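Local coordinates for protein adenylyltransferase MntA (PDB 6M6U) that neutralises its cognate toxin HepT by attaching three AMP units in succession to one toxin tyrosine, using ATP and magnesium, at residues D48-N52 against I53-E57; R76-S79 against T80-Q84; G90-W94 against G95-D99. The protein carries 2 engineered substitutions. One frame throughout, in Å; residues are numbered along the deposited sequence.

Contact 1 (D48-N52 against I53-E57); sequences DTLDN and IARWE
D51 leads into the first turn of helix 52-66, its CA 5.2 Å from that of A54. The helical ladder starts at once: R55 N donates to D51 O at 2.8 Å, and W56 N to N52 O at 3.0 Å. The side chain of D51 adds the cap. With CG anti to the backbone N (chi1 175°), the carboxylate folds back over the helix end, where OD1 accepts from A54 N at 3.2 Å; this donor comes from above the carboxylate plane, 68° out of it. One step behind the cap, L50 CD1 rests on the aliphatic part of R55, 4.0 Å from its CG, the two side chains crossing at about a right angle.

N52 and R55 run side by side in the same direction, and the amide meets the guanidinium at its edge, with the planes 27° apart. OD1 of N52 accepts from R55 NH2, although the modelled 2.3 Å is implausibly short and its exact value doubtful; R55 NE adds a weak bond. NH1 of R55 is held by L72 O, next to the metal ligand D71. On the toxin chain, I111 packs against N52. This is a classic aspartate N-cap, here opening a toxin-binding helix of a nucleotidyltransferase fold.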
loop_
_atom_site.group_PDB
_atom_site.type_symbol
_atom_site.label_atom_id
_atom_site.label_comp_id
_atom_site.label_asym_id
_atom_site.label_seq_id
_atom_site.Cartn_x
_atom_site.Cartn_y
_atom_site.Cartn_z
ATOM N N ASP E 48 29.103 16.212 5.997
ATOM C CA ASP E 48 29.105 14.771 5.803
ATOM C C ASP E 48 27.750 14.303 5.292
ATOM O O ASP E 48 26.727 14.977 5.457
ATOM C CB ASP E 48 29.421 14.021 7.103
ATOM C CG ASP E 48 30.709 14.473 7.743
ATOM O OD1 ASP E 48 30.752 14.537 8.991
ATOM O OD2 ASP E 48 31.679 14.761 7.009
ATOM N N THR E 49 27.758 13.124 4.674
ATOM C CA THR E 49 26.511 12.431 4.401
ATOM C C THR E 49 25.821 12.114 5.719
ATOM O O THR E 49 26.468 11.745 6.703
ATOM C CB THR E 49 26.764 11.133 3.633
ATOM O OG1 THR E 49 27.498 10.234 4.470
ATOM C CG2 THR E 49 27.560 11.387 2.367
ATOM N N LEU E 50 24.503 12.273 5.744
ATOM C CA LEU E 50 23.742 11.898 6.921
ATOM C C LEU E 50 23.606 10.385 6.972
ATOM O O LEU E 50 23.587 9.712 5.939
ATOM C CB LEU E 50 22.349 12.533 6.908
ATOM C CG LEU E 50 22.180 13.998 6.495
ATOM C CD1 LEU E 50 20.745 14.445 6.742
ATOM C CD2 LEU E 50 23.158 14.919 7.209
ATOM N N ASP E 51 23.521 9.853 8.188
ATOM C CA ASP E 51 23.079 8.478 8.351
ATOM C C ASP E 51 21.663 8.347 7.800
ATOM O O ASP E 51 20.794 9.177 8.087
ATOM C CB ASP E 51 23.128 8.073 9.826
ATOM C CG ASP E 51 22.568 6.676 10.073
ATOM O OD1 ASP E 51 21.891 6.478 11.105
ATOM O OD2 ASP E 51 22.805 5.778 9.235
ATOM N N ASN E 52 21.438 7.313 6.988
ATOM C CA ASN E 52 20.157 7.178 6.301
ATOM C C ASN E 52 19.008 7.033 7.291
ATOM O O ASN E 52 17.960 7.672 7.147
ATOM C CB ASN E 52 20.194 5.983 5.353
ATOM C CG ASN E 52 18.913 5.835 4.559
ATOM O OD1 ASN E 52 18.197 6.811 4.337
ATOM N ND2 ASN E 52 18.616 4.615 4.129
ATOM N N ILE E 53 19.191 6.193 8.309
ATOM C CA ILE E 53 18.124 5.950 9.272
ATOM C C ILE E 53 17.914 7.171 10.161
ATOM O O ILE E 53 16.776 7.556 10.453
ATOM C CB ILE E 53 18.430 4.674 10.079
ATOM C CG1 ILE E 53 18.094 3.435 9.232
ATOM C CG2 ILE E 53 17.678 4.673 11.400
ATOM C CD1 ILE E 53 18.745 2.149 9.702
ATOM N N ALA E 54 19.002 7.823 10.574
ATOM C CA ALA E 54 18.867 9.071 11.320
ATOM C C ALA E 54 18.179 10.152 10.488
ATOM O O ALA E 54 17.453 10.991 11.033
ATOM C CB ALA E 54 20.241 9.547 11.788
ATOM N N ARG E 55 18.384 10.144 9.170
ATOM C CA ARG E 55 17.714 11.116 8.307
ATOM C C ARG E 55 16.212 10.835 8.227
ATOM O O ARG E 55 15.389 11.756 8.306
ATOM C CB ARG E 55 18.354 11.098 6.917
ATOM C CG ARG E 55 17.661 11.983 5.895
ATOM C CD ARG E 55 17.841 11.437 4.498
ATOM N NE ARG E 55 17.589 10.000 4.512
ATOM C CZ ARG E 55 16.388 9.442 4.392
ATOM N NH1 ARG E 55 15.322 10.209 4.230
ATOM N NH2 ARG E 55 16.271 8.124 4.430
ATOM N N TRP E 56 15.836 9.563 8.066
ATOM C CA TRP E 56 14.419 9.210 8.059
ATOM C C TRP E 56 13.754 9.581 9.375
ATOM O O TRP E 56 12.616 10.062 9.385
ATOM C CB TRP E 56 14.241 7.718 7.784
ATOM C CG TRP E 56 12.793 7.294 7.690
ATOM C CD1 TRP E 56 11.976 7.404 6.597
ATOM C CD2 TRP E 56 11.997 6.698 8.727
ATOM N NE1 TRP E 56 10.726 6.915 6.891
ATOM C CE2 TRP E 56 10.713 6.473 8.188
ATOM C CE3 TRP E 56 12.248 6.326 10.052
ATOM C CZ2 TRP E 56 9.680 5.895 8.931
ATOM C CZ3 TRP E 56 11.216 5.753 10.792
ATOM C CH2 TRP E 56 9.952 5.544 10.227
ATOM N N GLU E 57 14.449 9.360 10.496
ATOM C CA GLU E 57 13.913 9.751 11.797
ATOM C C GLU E 57 13.726 11.258 11.875
ATOM O O GLU E 57 12.699 11.741 12.370
ATOM C CB GLU E 57 14.837 9.265 12.917
ATOM C CG GLU E 57 14.976 7.744 13.036
ATOM C CD GLU E 57 13.836 7.093 13.817
ATOM O OE1 GLU E 57 13.649 5.862 13.686
ATOM O OE2 GLU E 57 13.129 7.806 14.567
#

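Contact 2 (R76-S79 against T80-Q84); sequences RSAS and TVLCQ
S79 turns the loop after strand 70-74 into helix 80-89, and its O takes the first backbone bond of the helix, from C83 N at 2.9 Å with a nearly straight N-H···O angle of 165°. S79 is also the N-cap. Its OG sits between its own backbone N and carbonyl carbon (chi1 84°), and from there accepts from L82 N at 2.9 Å, again almost straight at 166°. Hydroxyl and carbonyl of one residue thus engage two successive N-H groups: OG takes that of L82, and O takes that of C83 in the regular helical pattern. CB of L82 passes close by the same hydroxyl, 3.4 Å from S79 OG.

Apolar contacts accompany the cap. A78 and C83 occupy the positions of a hydrophobic staple, one just before the cap and the other in the first turn. The methyl of A78 also approaches L82 CD2, at 4.2 Å, and both A78 and L82 pack on V73 of the neighbouring strand. The L82 side chain lies about 6 Å from those of the metal ligand D71 and the engineered E41. A toxin chain meets the turn as well, its Q67 packing on S79 and V81. Across the staple, A78 CB stands 4.0 Å from C83 SG.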
loop_
_atom_site.group_PDB
_atom_site.type_symbol
_atom_site.label_atom_id
_atom_site.label_comp_id
_atom_site.label_asym_id
_atom_site.label_seq_id
_atom_site.Cartn_x
_atom_site.Cartn_y
_atom_site.Cartn_z
ATOM N N ARG E 76 23.914 15.089 -0.540
ATOM C CA ARG E 76 25.248 14.538 -0.743
ATOM C C ARG E 76 25.211 13.115 -1.289
ATOM O O ARG E 76 26.195 12.670 -1.884
ATOM C CB ARG E 76 26.040 14.593 0.567
ATOM C CG ARG E 76 27.537 14.407 0.393
ATOM C CD ARG E 76 28.307 14.778 1.659
ATOM N NE ARG E 76 28.367 16.221 1.870
ATOM C CZ ARG E 76 29.159 17.042 1.181
ATOM N NH1 ARG E 76 29.949 16.559 0.229
ATOM N NH2 ARG E 76 29.157 18.348 1.435
ATOM N N SER E 77 24.102 12.398 -1.114
ATOM C CA SER E 77 23.946 11.073 -1.692
ATOM C C SER E 77 22.819 11.003 -2.713
ATOM O O SER E 77 22.588 9.933 -3.290
ATOM C CB SER E 77 23.703 10.031 -0.593
ATOM O OG SER E 77 22.417 10.194 -0.025
ATOM N N ALA E 78 22.118 12.104 -2.957
ATOM C CA ALA E 78 20.993 12.093 -3.875
ATOM C C ALA E 78 21.462 11.932 -5.320
ATOM O O ALA E 78 22.602 12.250 -5.679
ATOM C CB ALA E 78 20.179 13.376 -3.731
ATOM N N SER E 79 20.546 11.449 -6.157
ATOM C CA SER E 79 20.825 11.249 -7.567
ATOM C C SER E 79 21.097 12.587 -8.256
ATOM O O SER E 79 20.767 13.660 -7.746
ATOM C CB SER E 79 19.653 10.541 -8.243
ATOM O OG SER E 79 18.671 11.495 -8.611
ATOM N N THR E 80 21.706 12.514 -9.439
ATOM C CA THR E 80 21.967 13.732 -10.201
ATOM C C THR E 80 20.675 14.349 -10.718
ATOM O O THR E 80 20.531 15.577 -10.742
ATOM C CB THR E 80 22.925 13.432 -11.353
ATOM O OG1 THR E 80 24.136 12.906 -10.817
ATOM C CG2 THR E 80 23.255 14.709 -12.110
ATOM N N VAL E 81 19.730 13.508 -11.147
ATOM C CA VAL E 81 18.400 13.983 -11.529
ATOM C C VAL E 81 17.769 14.774 -10.388
ATOM O O VAL E 81 17.276 15.894 -10.579
ATOM C CB VAL E 81 17.513 12.796 -11.940
ATOM C CG1 VAL E 81 16.043 13.198 -11.932
ATOM C CG2 VAL E 81 17.931 12.274 -13.307
ATOM N N LEU E 82 17.779 14.200 -9.181
ATOM C CA LEU E 82 17.136 14.863 -8.050
ATOM C C LEU E 82 17.865 16.146 -7.668
ATOM O O LEU E 82 17.225 17.163 -7.375
ATOM C CB LEU E 82 17.049 13.914 -6.855
ATOM C CG LEU E 82 16.294 14.451 -5.633
ATOM C CD1 LEU E 82 14.959 15.071 -6.033
ATOM C CD2 LEU E 82 16.070 13.323 -4.637
ATOM N N CYS E 83 19.200 16.130 -7.667
ATOM C CA CYS E 83 19.934 17.361 -7.389
ATOM C C CYS E 83 19.589 18.448 -8.399
ATOM O O CYS E 83 19.478 19.626 -8.041
ATOM C CB CYS E 83 21.439 17.092 -7.375
ATOM S SG CYS E 83 22.015 16.221 -5.901
ATOM N N GLN E 84 19.412 18.074 -9.669
ATOM C CA GLN E 84 19.037 19.059 -10.680
ATOM C C GLN E 84 17.662 19.655 -10.389
ATOM O O GLN E 84 17.456 20.865 -10.547
ATOM C CB GLN E 84 19.066 18.418 -12.068
ATOM C CG GLN E 84 18.503 19.282 -13.192
ATOM C CD GLN E 84 19.511 20.284 -13.748
ATOM O OE1 GLN E 84 20.617 20.435 -13.227
ATOM N NE2 GLN E 84 19.131 20.963 -14.824
#

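Contact 3 (G90-W94 against G95-D99); sequences GKQLW and GTQQD
The carboxamide of Q92 reaches over the turn at G95 and T96, and NE2 is the atom that does the bonding. W94 O lies almost in the amide plane, only 6° from it, and accepts from NE2 at 3.1 Å, although the donor stands well above the carbonyl plane of W94. The other bond of NE2 is longer and weak, to T96 O at 3.3 Å. G95 O comes within 2.9 Å of Q92 NE2, but the angle is poor and this is no hydrogen bond. The indole of W94 meets the following peptide obliquely, with G95 N 3.1 Å from its CG. An extended chain brings the Q92 amide here: CG is anti to the backbone N, chi1 171°, and the carbons beyond it continue straight.

Strand 91-94, at the edge of the chain's mixed sheet, ends in a classic beta bulge, in which L93 and W94 both face I23 of strand 20-26. L93 packs on helix 6-16, and W94 touches R14 of that helix. G95 then turns the chain with a positive phi of 106°, a conformation in which a beta carbon would be jammed against W94 O. Next comes T96, the N-cap of helix 97-125, whose OG1 accepts from D99 N at 3.0 Å. Q97 turns its own amide forward along the helix, where NE2 bonds E101. The N-terminal half of this long helix is needed for antitoxin function, and at Q98 it already packs against N2 of a toxin chain.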
loop_
_atom_site.group_PDB
_atom_site.type_symbol
_atom_site.label_atom_id
_atom_site.label_comp_id
_atom_site.label_asym_id
_atom_site.label_seq_id
_atom_site.Cartn_x
_atom_site.Cartn_y
_atom_site.Cartn_z
ATOM N N GLY E 90 14.023 24.593 -6.644
ATOM C CA GLY E 90 14.120 24.696 -5.205
ATOM C C GLY E 90 14.127 26.134 -4.724
ATOM O O GLY E 90 14.490 27.062 -5.446
ATOM N N LYS E 91 13.707 26.311 -3.476
ATOM C CA LYS E 91 13.775 27.589 -2.779
ATOM C C LYS E 91 14.749 27.428 -1.616
ATOM O O LYS E 91 14.492 26.654 -0.688
ATOM C CB LYS E 91 12.394 28.027 -2.290
ATOM C CG LYS E 91 12.414 29.305 -1.464
ATOM C CD LYS E 91 11.036 29.635 -0.889
ATOM C CE LYS E 91 11.077 30.924 -0.075
ATOM N NZ LYS E 91 9.757 31.230 0.556
ATOM N N GLN E 92 15.862 28.154 -1.667
ATOM C CA GLN E 92 16.856 28.067 -0.609
ATOM C C GLN E 92 16.324 28.709 0.665
ATOM O O GLN E 92 15.953 29.888 0.669
ATOM C CB GLN E 92 18.155 28.740 -1.039
ATOM C CG GLN E 92 19.144 28.858 0.099
ATOM C CD GLN E 92 20.505 29.326 -0.349
ATOM O OE1 GLN E 92 20.664 29.842 -1.457
ATOM N NE2 GLN E 92 21.504 29.155 0.513
ATOM N N LEU E 93 16.297 27.938 1.753
ATOM C CA LEU E 93 15.835 28.448 3.038
ATOM C C LEU E 93 16.970 28.868 3.965
ATOM O O LEU E 93 16.731 29.653 4.890
ATOM C CB LEU E 93 14.974 27.399 3.753
ATOM C CG LEU E 93 13.713 26.889 3.050
ATOM C CD1 LEU E 93 12.952 25.943 3.967
ATOM C CD2 LEU E 93 12.829 28.054 2.624
ATOM N N TRP E 94 18.186 28.376 3.739
ATOM C CA TRP E 94 19.301 28.657 4.632
ATOM C C TRP E 94 20.601 28.318 3.913
ATOM O O TRP E 94 20.616 27.548 2.951
ATOM C CB TRP E 94 19.165 27.865 5.941
ATOM C CG TRP E 94 20.155 28.252 6.994
ATOM C CD1 TRP E 94 20.033 29.256 7.914
ATOM C CD2 TRP E 94 21.422 27.638 7.235
ATOM N NE1 TRP E 94 21.152 29.305 8.712
ATOM C CE2 TRP E 94 22.019 28.320 8.314
ATOM C CE3 TRP E 94 22.114 26.581 6.640
ATOM C CZ2 TRP E 94 23.274 27.979 8.809
ATOM C CZ3 TRP E 94 23.359 26.242 7.132
ATOM C CH2 TRP E 94 23.927 26.939 8.206
ATOM N N GLY E 95 21.689 28.902 4.393
ATOM C CA GLY E 95 23.005 28.680 3.832
ATOM C C GLY E 95 23.493 29.883 3.035
ATOM O O GLY E 95 22.719 30.733 2.590
ATOM N N THR E 96 24.812 29.947 2.856
ATOM C CA THR E 96 25.387 31.078 2.142
ATOM C C THR E 96 25.019 31.028 0.663
ATOM O O THR E 96 24.702 29.975 0.100
ATOM C CB THR E 96 26.910 31.107 2.280
ATOM O OG1 THR E 96 27.476 29.983 1.593
ATOM C CG2 THR E 96 27.319 31.069 3.748
ATOM N N GLN E 97 25.064 32.200 0.027
ATOM C CA GLN E 97 24.872 32.247 -1.415
ATOM C C GLN E 97 25.981 31.496 -2.140
ATOM O O GLN E 97 25.734 30.871 -3.177
ATOM C CB GLN E 97 24.795 33.701 -1.890
ATOM C CG GLN E 97 24.499 33.860 -3.378
ATOM C CD GLN E 97 23.118 33.345 -3.760
ATOM O OE1 GLN E 97 22.153 33.493 -3.004
ATOM N NE2 GLN E 97 23.019 32.733 -4.938
ATOM N N GLN E 98 27.201 31.510 -1.596
ATOM C CA GLN E 98 28.313 30.870 -2.291
ATOM C C GLN E 98 28.192 29.349 -2.254
ATOM O O GLN E 98 28.491 28.677 -3.249
ATOM C CB GLN E 98 29.647 31.323 -1.697
ATOM C CG GLN E 98 30.826 31.167 -2.653
ATOM C CD GLN E 98 30.748 32.113 -3.852
ATOM O OE1 GLN E 98 30.672 31.671 -5.005
ATOM N NE2 GLN E 98 30.778 33.421 -3.575
ATOM N N ASP E 99 27.757 28.784 -1.121
ATOM C CA ASP E 99 27.528 27.344 -1.080
ATOM C C ASP E 99 26.403 26.937 -2.021
ATOM O O ASP E 99 26.450 25.857 -2.616
ATOM C CB ASP E 99 27.224 26.885 0.346
ATOM C CG ASP E 99 28.474 26.774 1.204
ATOM O OD1 ASP E 99 29.588 26.834 0.645
ATOM O OD2 ASP E 99 28.346 26.603 2.435
#

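All three contacts place a side-chain N-cap at a helix start within one nucleotidyltransferase fold, but with different supports. Contact 2 is the most buried, and its serine cap is backed by apolar packing against the sheet. Contacts 1 and 3 lie at the surface and rely more on polar groups: an asparagine-arginine pair beside the metal site in contact 1, a glutamine amide bridging the turn in contact 3, away from any annotated site. Contacts 1 and 2 follow neighbouring parallel strands and touch where T49 meets R76, T49 N being 3.5 Å from R76 CD. Contact 3 contains the strand at the opposite edge, 91-94, with nearest atoms about 6 Å from contact 2.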